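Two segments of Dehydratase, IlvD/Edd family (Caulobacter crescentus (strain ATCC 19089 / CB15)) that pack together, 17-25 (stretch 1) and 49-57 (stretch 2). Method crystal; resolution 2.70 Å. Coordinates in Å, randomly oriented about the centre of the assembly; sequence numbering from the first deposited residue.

Stretch 1 17-25: RFRSRDWFD
Stretch 2, residues 49-57: ELRSGKPII

The guanidinium of Arg 21 lies against the backbone of the turn that follows the helix of stretch 2, with Gly 53 N, itself a donor, over one of its faces. Arg 21 NH1 stands 3.0 Å from Gly 53 N, and Arg 21 NH2 stands 3.3 Å from the same Gly 53 N; both atoms of each pair are donors, so neither approach is a hydrogen bond. Arg 51 C lies at the edge of the guanidinium, 3.2 Å from Arg 21 NH1. Arg 21 NH2 makes a weak hydrogen bond to Lys 54 O at 3.3 Å, with an angle of 131° at the hydrogen. Leu 50 O is also near, 3.1 Å from Arg 21 NH2 and 3.2 Å from Arg 21 NH1. The CA-to-CB bond of Arg 21 points sideways, and chi angles of -59°, -65°, 116° and -176° bring the tip of the chain in to the turn.

Gly 53 is the first residue after the helix to leave helical geometry, and it does so with positive phi (79/9). Those angles would jam a CB against the preceding carbonyl oxygen, which by itself calls for glycine. Lys 54 (-69/155) and Pro 55 (-81/138) then extend the chain into the strand that begins at Ile 56 (-77/114).

Stretch 1 enters extended at Arg 17 (-93/100) and Phe 18 (-76/156), then coils into a helix that holds Arg 21 to Phe 24. Backbone hydrogen bonds run from Arg 21 N to Phe 18 O (2.8 Å), from Trp 23 N to Ser 20 O (2.7 Å) and from Asp 25 N to Arg 21 O (2.8 Å). Asp 25 leaves helical geometry at -148/52. Its side chain, chi1 t, forms a salt bridge through Asp 25 OD2 to Arg 17 NH2 at 2.7 Å; Arg 17 NH2 also donates to Asp 25 O at 3.1 Å, tying the two ends of the stretch together.

The register is set by CA pairs: Phe 18 CA to Pro 55 CA 6.4 Å, Ser 20 CA to Ile 56 CA 6.6 Å, Arg 21 CA to Gly 53 CA 7.0 Å, Phe 24 CA to Arg 51 CA 6.3 Å. From Phe 18 to Phe 24 the chain runs in roughly the opposite direction to that from Arg 51 to Pro 55.

The CA-to-CB bond of Phe 18 (chi1 m, chi2 -80°) points toward stretch 2, and the ring receives Pro 55 over one face: Pro 55 CB is 3.8 Å from the centroid of the Phe 18 ring and 7° off its normal, a CH-pi contact. At the ring edge, Phe 18 CE2 meets Gly 53 O at 3.5 Å. The CA-to-CB bond of Phe 24 (chi1 m, chi2 -29°) also points toward stretch 2, and Phe 24 CE2 lies 3.4 Å from Leu 50 CD2; Leu 50 is m, t. Ile 56, m at both chi angles, brings Ile 56 CG1 to 3.6 Å from Ser 20 CB and, at the Phe 24 ring edge, to 4.2 Å from Phe 24 CE2.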

ATOM      1  N   ARG A  17     -20.192  24.657 -12.198  1.00 76.73           N
ATOM      2  CA  ARG A  17     -19.379  24.142 -13.295  1.00 81.04           C
ATOM      3  C   ARG A  17     -17.928  24.384 -12.904  1.00 80.19           C
ATOM      4  O   ARG A  17     -17.412  25.503 -13.019  1.00 72.28           O
ATOM      5  CB  ARG A  17     -19.732  24.795 -14.629  1.00 79.52           C
ATOM      6  CG  ARG A  17     -18.600  24.715 -15.669  1.00 79.35           C
ATOM      7  CD  ARG A  17     -19.094  24.786 -17.097  1.00 73.53           C
ATOM      8  NE  ARG A  17     -19.642  23.507 -17.529  1.00 77.99           N
ATOM      9  CZ  ARG A  17     -19.240  22.865 -18.622  1.00 84.77           C
ATOM     10  NH1 ARG A  17     -18.289  23.392 -19.387  1.00 83.48           N
ATOM     11  NH2 ARG A  17     -19.788  21.700 -18.955  1.00 82.53           N
ATOM     12  N   PHE A  18     -17.281  23.331 -12.411  1.00 71.79           N
ATOM     13  CA  PHE A  18     -15.894  23.415 -12.001  1.00 67.17           C
ATOM     14  C   PHE A  18     -14.977  23.434 -13.225  1.00 66.56           C
ATOM     15  O   PHE A  18     -15.339  22.970 -14.307  1.00 69.91           O
ATOM     16  CB  PHE A  18     -15.567  22.243 -11.095  1.00 62.82           C
ATOM     17  CG  PHE A  18     -16.403  22.184  -9.850  1.00 61.03           C
ATOM     18  CD1 PHE A  18     -16.105  22.986  -8.762  1.00 58.54           C
ATOM     19  CD2 PHE A  18     -17.462  21.299  -9.752  1.00 62.38           C
ATOM     20  CE1 PHE A  18     -16.860  22.920  -7.603  1.00 57.35           C
ATOM     21  CE2 PHE A  18     -18.222  21.227  -8.595  1.00 64.25           C
ATOM     22  CZ  PHE A  18     -17.924  22.048  -7.520  1.00 63.26           C
ATOM     23  N   ARG A  19     -13.772  23.984 -13.053  1.00 62.48           N
ATOM     24  CA  ARG A  19     -12.845  24.024 -14.183  1.00 61.54           C
ATOM     25  C   ARG A  19     -12.531  22.629 -14.706  1.00 67.98           C
ATOM     26  O   ARG A  19     -12.161  22.473 -15.877  1.00 68.53           O
ATOM     27  CB  ARG A  19     -11.554  24.728 -13.791  1.00 57.82           C
ATOM     28  CG  ARG A  19     -11.197  24.495 -12.364  1.00 57.85           C
ATOM     29  CD  ARG A  19     -10.057  25.372 -11.955  1.00 62.45           C
ATOM     30  NE  ARG A  19      -8.762  24.829 -12.344  1.00 64.87           N
ATOM     31  CZ  ARG A  19      -8.008  25.342 -13.303  1.00 66.47           C
ATOM     32  NH1 ARG A  19      -8.444  26.401 -13.983  1.00 80.91           N
ATOM     33  NH2 ARG A  19      -6.827  24.802 -13.583  1.00 59.86           N
ATOM     34  N   SER A  20     -12.645  21.606 -13.850  1.00 69.06           N
ATOM     35  CA  SER A  20     -12.513  20.234 -14.325  1.00 67.24           C
ATOM     36  C   SER A  20     -13.422  19.990 -15.522  1.00 70.55           C
ATOM     37  O   SER A  20     -13.001  19.384 -16.513  1.00 70.36           O
ATOM     38  CB  SER A  20     -12.821  19.246 -13.197  1.00 64.95           C
ATOM     39  OG  SER A  20     -13.906  19.668 -12.386  1.00 63.79           O
ATOM     40  N   ARG A  21     -14.659  20.499 -15.466  1.00 71.52           N
ATOM     41  CA  ARG A  21     -15.612  20.298 -16.553  1.00 71.26           C
ATOM     42  C   ARG A  21     -15.094  20.803 -17.891  1.00 69.79           C
ATOM     43  O   ARG A  21     -15.571  20.348 -18.929  1.00 71.41           O
ATOM     44  CB  ARG A  21     -16.946  20.970 -16.232  1.00 71.66           C
ATOM     45  CG  ARG A  21     -17.613  20.459 -14.952  1.00 77.89           C
ATOM     46  CD  ARG A  21     -18.015  18.984 -15.074  1.00 85.23           C
ATOM     47  NE  ARG A  21     -17.289  18.116 -14.134  1.00 90.86           N
ATOM     48  CZ  ARG A  21     -17.400  16.787 -14.093  1.00 85.53           C
ATOM     49  NH1 ARG A  21     -18.220  16.165 -14.933  1.00 86.52           N
ATOM     50  NH2 ARG A  21     -16.711  16.078 -13.198  1.00 82.95           N
ATOM     51  N   ASP A  22     -14.117  21.709 -17.909  1.00 71.81           N
ATOM     52  CA  ASP A  22     -13.585  22.114 -19.203  1.00 73.53           C
ATOM     53  C   ASP A  22     -12.748  21.018 -19.857  1.00 76.29           C
ATOM     54  O   ASP A  22     -12.484  21.088 -21.064  1.00 73.66           O
ATOM     55  CB  ASP A  22     -12.765  23.391 -19.078  1.00 68.15           C
ATOM     56  CG  ASP A  22     -12.394  23.967 -20.439  1.00 80.13           C
ATOM     57  OD1 ASP A  22     -13.303  24.453 -21.159  1.00 75.34           O
ATOM     58  OD2 ASP A  22     -11.197  23.904 -20.799  1.00 81.87           O
ATOM     59  N   TRP A  23     -12.319  20.012 -19.094  1.00 78.33           N
ATOM     60  CA  TRP A  23     -11.657  18.848 -19.666  1.00 71.62           C
ATOM     61  C   TRP A  23     -12.661  17.747 -19.984  1.00 73.81           C
ATOM     62  O   TRP A  23     -12.635  17.169 -21.075  1.00 77.41           O
ATOM     63  CB  TRP A  23     -10.606  18.292 -18.704  1.00 69.11           C
ATOM     64  CG  TRP A  23      -9.269  18.958 -18.680  1.00 64.37           C
ATOM     65  CD1 TRP A  23      -8.113  18.480 -19.219  1.00 65.96           C
ATOM     66  CD2 TRP A  23      -8.928  20.180 -18.018  1.00 61.43           C
ATOM     67  NE1 TRP A  23      -7.078  19.344 -18.964  1.00 64.23           N
ATOM     68  CE2 TRP A  23      -7.552  20.397 -18.228  1.00 60.61           C
ATOM     69  CE3 TRP A  23      -9.654  21.119 -17.279  1.00 68.28           C
ATOM     70  CZ2 TRP A  23      -6.885  21.515 -17.729  1.00 61.92           C
ATOM     71  CZ3 TRP A  23      -8.983  22.239 -16.779  1.00 65.53           C
ATOM     72  CH2 TRP A  23      -7.616  22.421 -17.006  1.00 61.23           C
ATOM     73  N   PHE A  24     -13.558  17.466 -19.040  1.00 70.68           N
ATOM     74  CA  PHE A  24     -14.377  16.265 -19.056  1.00 71.66           C
ATOM     75  C   PHE A  24     -15.769  16.480 -19.633  1.00 79.10           C
ATOM     76  O   PHE A  24     -16.470  15.495 -19.898  1.00 87.71           O
ATOM     77  CB  PHE A  24     -14.489  15.701 -17.633  1.00 77.02           C
ATOM     78  CG  PHE A  24     -13.164  15.291 -17.034  1.00 77.35           C
ATOM     79  CD1 PHE A  24     -12.118  14.863 -17.848  1.00 74.70           C
ATOM     80  CD2 PHE A  24     -12.966  15.333 -15.659  1.00 72.24           C
ATOM     81  CE1 PHE A  24     -10.905  14.490 -17.299  1.00 73.21           C
ATOM     82  CE2 PHE A  24     -11.748  14.962 -15.102  1.00 70.64           C
ATOM     83  CZ  PHE A  24     -10.719  14.540 -15.922  1.00 71.40           C
ATOM     84  N   ASP A  25     -16.188  17.727 -19.836  1.00 78.72           N
ATOM     85  CA  ASP A  25     -17.473  18.018 -20.466  1.00 75.55           C
ATOM     86  C   ASP A  25     -17.362  19.319 -21.262  1.00 79.62           C
ATOM     87  O   ASP A  25     -18.163  20.244 -21.112  1.00 82.69           O
ATOM     88  CB  ASP A  25     -18.589  18.075 -19.424  1.00 77.89           C
ATOM     89  CG  ASP A  25     -19.957  18.257 -20.049  1.00 87.20           C
ATOM     90  OD1 ASP A  25     -20.320  17.463 -20.946  1.00 87.57           O
ATOM     91  OD2 ASP A  25     -20.669  19.199 -19.641  1.00 92.35           O
ATOM     92  N   GLU A  49     -17.889   8.633 -12.533  1.00 72.10           N
ATOM     93  CA  GLU A  49     -17.141   9.446 -11.582  1.00 68.08           C
ATOM     94  C   GLU A  49     -16.674  10.741 -12.224  1.00 68.01           C
ATOM     95  O   GLU A  49     -16.918  11.831 -11.694  1.00 79.91           O
ATOM     96  CB  GLU A  49     -15.946   8.667 -11.047  1.00 66.28           C
ATOM     97  CG  GLU A  49     -16.290   7.694  -9.947  1.00 67.25           C
ATOM     98  CD  GLU A  49     -15.185   6.693  -9.733  1.00 64.48           C
ATOM     99  OE1 GLU A  49     -14.963   5.870 -10.647  1.00 60.10           O
ATOM    100  OE2 GLU A  49     -14.530   6.745  -8.663  1.00 65.87           O
ATOM    101  N   LEU A  50     -16.006  10.643 -13.367  1.00 68.99           N
ATOM    102  CA  LEU A  50     -15.400  11.813 -13.986  1.00 72.41           C
ATOM    103  C   LEU A  50     -16.402  12.699 -14.719  1.00 75.97           C
ATOM    104  O   LEU A  50     -16.033  13.802 -15.138  1.00 76.07           O
ATOM    105  CB  LEU A  50     -14.298  11.376 -14.956  1.00 71.14           C
ATOM    106  CG  LEU A  50     -13.052  10.752 -14.322  1.00 71.23           C
ATOM    107  CD1 LEU A  50     -12.290   9.879 -15.323  1.00 68.74           C
ATOM    108  CD2 LEU A  50     -12.148  11.831 -13.746  1.00 65.50           C
ATOM    109  N   ARG A  51     -17.650  12.261 -14.876  1.00 76.40           N
ATOM    110  CA  ARG A  51     -18.617  12.989 -15.690  1.00 80.68           C
ATOM    111  C   ARG A  51     -19.867  13.396 -14.919  1.00 79.21           C
ATOM    112  O   ARG A  51     -20.822  13.892 -15.524  1.00 82.66           O
ATOM    113  CB  ARG A  51     -19.008  12.151 -16.911  1.00 85.19           C
ATOM    114  CG  ARG A  51     -17.851  11.852 -17.858  1.00 81.46           C
ATOM    115  CD  ARG A  51     -18.276  12.038 -19.306  1.00 88.34           C
ATOM    116  NE  ARG A  51     -19.217  11.001 -19.725  1.00 95.32           N
ATOM    117  CZ  ARG A  51     -19.914  11.035 -20.857  1.00 99.37           C
ATOM    118  NH1 ARG A  51     -19.780  12.060 -21.685  1.00 97.27           N
ATOM    119  NH2 ARG A  51     -20.744  10.047 -21.159  1.00103.92           N
ATOM    120  N   SER A  52     -19.890  13.202 -13.609  1.00 77.29           N
ATOM    121  CA  SER A  52     -21.052  13.544 -12.805  1.00 76.55           C
ATOM    122  C   SER A  52     -20.987  14.953 -12.236  1.00 78.47           C
ATOM    123  O   SER A  52     -21.887  15.349 -11.486  1.00 78.88           O
ATOM    124  CB  SER A  52     -21.202  12.544 -11.659  1.00 78.65           C
ATOM    125  OG  SER A  52     -20.106  12.676 -10.765  1.00 81.52           O
ATOM    126  N   GLY A  53     -19.947  15.716 -12.551  1.00 76.08           N
ATOM    127  CA  GLY A  53     -19.865  17.068 -12.053  1.00 71.75           C
ATOM    128  C   GLY A  53     -19.407  17.217 -10.621  1.00 71.18           C
ATOM    129  O   GLY A  53     -19.492  18.326 -10.080  1.00 74.44           O
ATOM    130  N   LYS A  54     -18.937  16.147  -9.978  1.00 71.08           N
ATOM    131  CA  LYS A  54     -18.265  16.312  -8.699  1.00 63.32           C
ATOM    132  C   LYS A  54     -16.926  17.021  -8.917  1.00 63.00           C
ATOM    133  O   LYS A  54     -16.357  16.967 -10.014  1.00 60.99           O
ATOM    134  CB  LYS A  54     -18.036  14.962  -8.025  1.00 59.64           C
ATOM    135  CG  LYS A  54     -19.271  14.111  -7.791  1.00 63.15           C
ATOM    136  CD  LYS A  54     -18.925  12.939  -6.853  1.00 58.08           C
ATOM    137  CE  LYS A  54     -20.038  11.913  -6.730  1.00 60.58           C
ATOM    138  NZ  LYS A  54     -19.851  10.722  -7.639  1.00 78.60           N
ATOM    139  N   PRO A  55     -16.404  17.708  -7.898  1.00 62.19           N
ATOM    140  CA  PRO A  55     -15.108  18.376  -8.073  1.00 63.41           C
ATOM    141  C   PRO A  55     -13.938  17.413  -7.919  1.00 61.02           C
ATOM    142  O   PRO A  55     -13.925  16.532  -7.052  1.00 56.32           O
ATOM    143  CB  PRO A  55     -15.102  19.446  -6.976  1.00 52.64           C
ATOM    144  CG  PRO A  55     -15.993  18.891  -5.913  1.00 57.56           C
ATOM    145  CD  PRO A  55     -16.979  17.942  -6.560  1.00 56.65           C
ATOM    146  N   ILE A  56     -12.958  17.576  -8.801  1.00 61.07           N
ATOM    147  CA  ILE A  56     -11.700  16.845  -8.703  1.00 59.00           C
ATOM    148  C   ILE A  56     -10.881  17.515  -7.610  1.00 58.47           C
ATOM    149  O   ILE A  56     -10.465  18.667  -7.762  1.00 57.82           O
ATOM    150  CB  ILE A  56     -10.938  16.844 -10.030  1.00 57.95           C
ATOM    151  CG1 ILE A  56     -11.828  16.374 -11.185  1.00 59.85           C
ATOM    152  CG2 ILE A  56      -9.713  15.979  -9.904  1.00 59.38           C
ATOM    153  CD1 ILE A  56     -12.673  15.135 -10.884  1.00 61.48           C
ATOM    154  N   ILE A  57     -10.646  16.801  -6.512  1.00 58.96           N
ATOM    155  CA  ILE A  57      -9.850  17.305  -5.398  1.00 58.73           C
ATOM    156  C   ILE A  57      -8.424  16.784  -5.541  1.00 51.50           C
ATOM    157  O   ILE A  57      -8.172  15.592  -5.373  1.00 51.25           O
ATOM    158  CB  ILE A  57     -10.445  16.904  -4.044  1.00 54.52           C
ATOM    159  CG1 ILE A  57     -11.952  17.175  -4.019  1.00 49.25           C
ATOM    160  CG2 ILE A  57      -9.721  17.658  -2.928  1.00 50.90           C
ATOM    161  CD1 ILE A  57     -12.294  18.636  -3.824  1.00 53.75           C
TER